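Local coordinates for protein triacylglycerol lipase (Yarrowia lipolytica, PDB 3O0D) that probably hydrolyses triacylglycerols as a secreted, glycosylated lipase of the alpha/beta-hydrolase fold, at residues G240-S245 with Q266-K271. Residues are numbered along the deposited sequence; the frame is centred on the assembly and turned at random.
Sequences GYQHCS and QGQSNK. With K (potassium ion), chain N.
Van der Waals packing carries most of this buried contact, and Q268 supplies most of it from the 266-271 side. Its CG stands anti to the carbonyl carbon and the chain runs on extended, a long, slim shape that lies alongside the backbone of 243-245. CG of Q268 sits 3.2 Å from O of H243 and 3.6 Å from OG of S245. O of H243 is buried here without a polar partner. The extended Q242 crosses Q268 obliquely, their amide planes 78° apart and the tips touching. G267 adopts a positive phi (87°), which a residue without a side chain takes up readily.

Polar linkage runs through water: one molecule accepts from N of H243 (2.9 Å) and donates to O of Q268 (2.9 Å). Within 266-271, ND2 of N270 donates to a lone pair of O of Q266.

Potassium lies in the plane of the H243 ring, at ND1 (3.1 Å); it is also bound by the side chain of Q189 and by a water that donates to O of Q242. NE2 of H243 is hydrogen-bonded to O of P233, so both imidazole nitrogens are used. The contact thus joins the loop between strands 222-227 and 247-250 to residues 267-268, which lead into the short, weakly bonded strand 269-270, outermost on that side of the central alpha/beta-hydrolase sheet.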
ATOM      1  N   GLY A 240       7.160  11.565  16.263  1.00 41.32           N
ATOM      2  CA  GLY A 240       6.337  12.366  15.366  1.00 37.28           C
ATOM      3  C   GLY A 240       5.610  11.428  14.377  1.00 32.71           C
ATOM      4  O   GLY A 240       4.407  11.559  14.202  1.00 34.28           O
ATOM      5  N   TYR A 241       6.327  10.497  13.757  1.00 28.20           N
ATOM      6  CA  TYR A 241       5.689   9.589  12.750  1.00 24.52           C
ATOM      7  C   TYR A 241       4.874   8.556  13.494  1.00 22.62           C
ATOM      8  O   TYR A 241       5.347   7.972  14.488  1.00 22.03           O
ATOM      9  CB  TYR A 241       6.737   8.819  11.959  1.00 23.86           C
ATOM     10  CG  TYR A 241       7.345   9.621  10.869  1.00 26.52           C
ATOM     11  CD1 TYR A 241       8.485  10.413  11.112  1.00 33.11           C
ATOM     12  CD2 TYR A 241       6.794   9.638   9.593  1.00 24.19           C
ATOM     13  CE1 TYR A 241       9.047  11.184  10.098  1.00 30.66           C
ATOM     14  CE2 TYR A 241       7.354  10.424   8.584  1.00 24.93           C
ATOM     15  CZ  TYR A 241       8.472  11.193   8.846  1.00 31.09           C
ATOM     16  OH  TYR A 241       8.994  11.961   7.826  1.00 31.69           O
ATOM     17  N   GLN A 242       3.681   8.257  12.984  1.00 21.29           N
ATOM     18  CA  GLN A 242       2.955   7.120  13.510  1.00 20.40           C
ATOM     19  C   GLN A 242       1.998   6.619  12.388  1.00 15.94           C
ATOM     20  O   GLN A 242       1.541   7.367  11.567  1.00 14.93           O
ATOM     21  CB  GLN A 242       2.178   7.442  14.779  1.00 23.95           C
ATOM     22  CG  GLN A 242       1.059   8.397  14.620  1.00 27.41           C
ATOM     23  CD  GLN A 242       0.265   8.619  15.945  1.00 32.71           C
ATOM     24  OE1 GLN A 242       0.832   9.000  16.968  1.00 34.40           O
ATOM     25  NE2 GLN A 242      -1.038   8.387  15.906  1.00 34.80           N
ATOM     26  N   HIS A 243       1.690   5.324  12.425  1.00 13.88           N
ATOM     27  CA  HIS A 243       0.790   4.781  11.468  1.00 12.98           C
ATOM     28  C   HIS A 243      -0.683   5.108  11.791  1.00 11.48           C
ATOM     29  O   HIS A 243      -1.064   5.331  12.956  1.00 14.49           O
ATOM     30  CB  HIS A 243       0.883   3.240  11.518  1.00 12.66           C
ATOM     31  CG  HIS A 243       1.949   2.618  10.600  1.00 11.64           C
ATOM     32  ND1 HIS A 243       2.026   2.807   9.248  1.00 12.38           N
ATOM     33  CD2 HIS A 243       2.943   1.745  10.919  1.00 12.50           C
ATOM     34  CE1 HIS A 243       3.010   2.051   8.747  1.00 14.08           C
ATOM     35  NE2 HIS A 243       3.589   1.404   9.752  1.00 11.47           N
ATOM     36  N   CYS A 244      -1.471   5.083  10.737  1.00 14.94           N
ATOM     37  CA  CYS A 244      -2.910   4.922  10.894  1.00 15.90           C
ATOM     38  C   CYS A 244      -3.232   3.488  11.313  1.00 16.65           C
ATOM     39  O   CYS A 244      -2.346   2.589  11.328  1.00 17.37           O
ATOM     40  CB  CYS A 244      -3.580   5.272   9.558  1.00 15.50           C
ATOM     41  SG  CYS A 244      -3.277   4.089   8.194  1.00 21.30           S
ATOM     42  N   SER A 245      -4.477   3.283  11.703  1.00 15.24           N
ATOM     43  CA  SER A 245      -4.928   1.895  12.059  1.00 16.00           C
ATOM     44  C   SER A 245      -5.085   1.040  10.795  1.00 14.55           C
ATOM     45  O   SER A 245      -5.131   1.521   9.673  1.00 16.19           O
ATOM     46  CB  SER A 245      -6.278   1.927  12.753  1.00 16.07           C
ATOM     47  OG  SER A 245      -6.088   2.705  13.935  1.00 15.80           O
ATOM     48  N   GLN A 266      -5.361  -4.846  16.253  1.00 11.62           N
ATOM     49  CA  GLN A 266      -5.913  -3.499  16.761  1.00 12.33           C
ATOM     50  C   GLN A 266      -4.785  -2.491  16.857  1.00 12.58           C
ATOM     51  O   GLN A 266      -3.601  -2.812  17.034  1.00 13.20           O
ATOM     52  CB  GLN A 266      -6.591  -3.604  18.053  1.00 13.04           C
ATOM     53  CG  GLN A 266      -7.844  -4.528  18.007  1.00 14.86           C
ATOM     54  CD  GLN A 266      -9.032  -3.927  17.395  1.00 14.75           C
ATOM     55  OE1 GLN A 266      -8.950  -3.008  16.602  1.00 16.59           O
ATOM     56  NE2 GLN A 266     -10.209  -4.495  17.709  1.00 15.84           N
ATOM     57  N   GLY A 267      -5.180  -1.238  16.724  1.00 12.39           N
ATOM     58  CA  GLY A 267      -4.291  -0.107  17.067  1.00 15.17           C
ATOM     59  C   GLY A 267      -3.334   0.432  16.058  1.00 15.42           C
ATOM     60  O   GLY A 267      -3.065  -0.139  14.985  1.00 13.91           O
ATOM     61  N   GLN A 268      -2.667   1.523  16.451  1.00 12.59           N
ATOM     62  CA  GLN A 268      -1.744   2.097  15.526  1.00 13.81           C
ATOM     63  C   GLN A 268      -0.317   1.521  15.738  1.00 13.17           C
ATOM     64  O   GLN A 268       0.570   1.768  14.916  1.00 14.56           O
ATOM     65  CB  GLN A 268      -1.748   3.681  15.638  1.00 15.49           C
ATOM     66  CG  GLN A 268      -3.093   4.274  15.134  1.00 15.82           C
ATOM     67  CD  GLN A 268      -3.264   5.739  15.497  1.00 21.70           C
ATOM     68  OE1 GLN A 268      -3.942   6.527  14.770  1.00 24.17           O
ATOM     69  NE2 GLN A 268      -2.696   6.102  16.631  1.00 18.89           N
ATOM     70  N   SER A 269      -0.114   0.873  16.877  1.00 11.97           N
ATOM     71  CA  SER A 269       1.116   0.104  17.133  1.00 15.71           C
ATOM     72  C   SER A 269       0.760  -1.073  17.996  1.00 14.60           C
ATOM     73  O   SER A 269       0.026  -0.941  18.991  1.00 16.19           O
ATOM     74  CB  SER A 269       2.209   1.036  17.760  1.00 16.04           C
ATOM     75  OG  SER A 269       3.324   0.313  18.299  1.00 22.78           O
ATOM     76  N   ASN A 270       1.231  -2.290  17.626  1.00 10.59           N
ATOM     77  CA  ASN A 270       0.744  -3.474  18.326  1.00 12.25           C
ATOM     78  C   ASN A 270       1.905  -4.459  18.457  1.00  9.30           C
ATOM     79  O   ASN A 270       2.453  -4.925  17.438  1.00 14.23           O
ATOM     80  CB  ASN A 270      -0.419  -4.044  17.513  1.00 11.56           C
ATOM     81  CG  ASN A 270      -1.090  -5.224  18.168  1.00 12.00           C
ATOM     82  OD1 ASN A 270      -0.460  -6.052  18.805  1.00 12.37           O
ATOM     83  ND2 ASN A 270      -2.462  -5.266  18.057  1.00 13.16           N
ATOM     84  N   LYS A 271       2.294  -4.744  19.693  1.00 12.94           N
ATOM     85  CA  LYS A 271       3.524  -5.550  19.893  1.00 13.01           C
ATOM     86  C   LYS A 271       3.245  -6.997  19.547  1.00 14.12           C
ATOM     87  O   LYS A 271       4.199  -7.858  19.527  1.00 12.69           O
ATOM     88  CB  LYS A 271       4.002  -5.496  21.344  1.00 17.59           C
ATOM     89  CG  LYS A 271       4.489  -4.118  21.794  1.00 24.14           C
ATOM     90  CD  LYS A 271       5.860  -3.746  21.407  1.00 33.60           C
ATOM     91  CE  LYS A 271       6.295  -2.406  22.157  1.00 34.58           C
ATOM     92  NZ  LYS A 271       6.225  -2.355  23.695  1.00 36.77           N
TER
HETATM   93  K     K N 308       0.412   5.048   7.856  1.00 21.57           K
HETATM   94  O   HOH W   1       1.107   7.847   9.006  1.00 28.15           O
HETATM   95  O   HOH W   2       2.658   3.752  14.689  1.00 19.21           O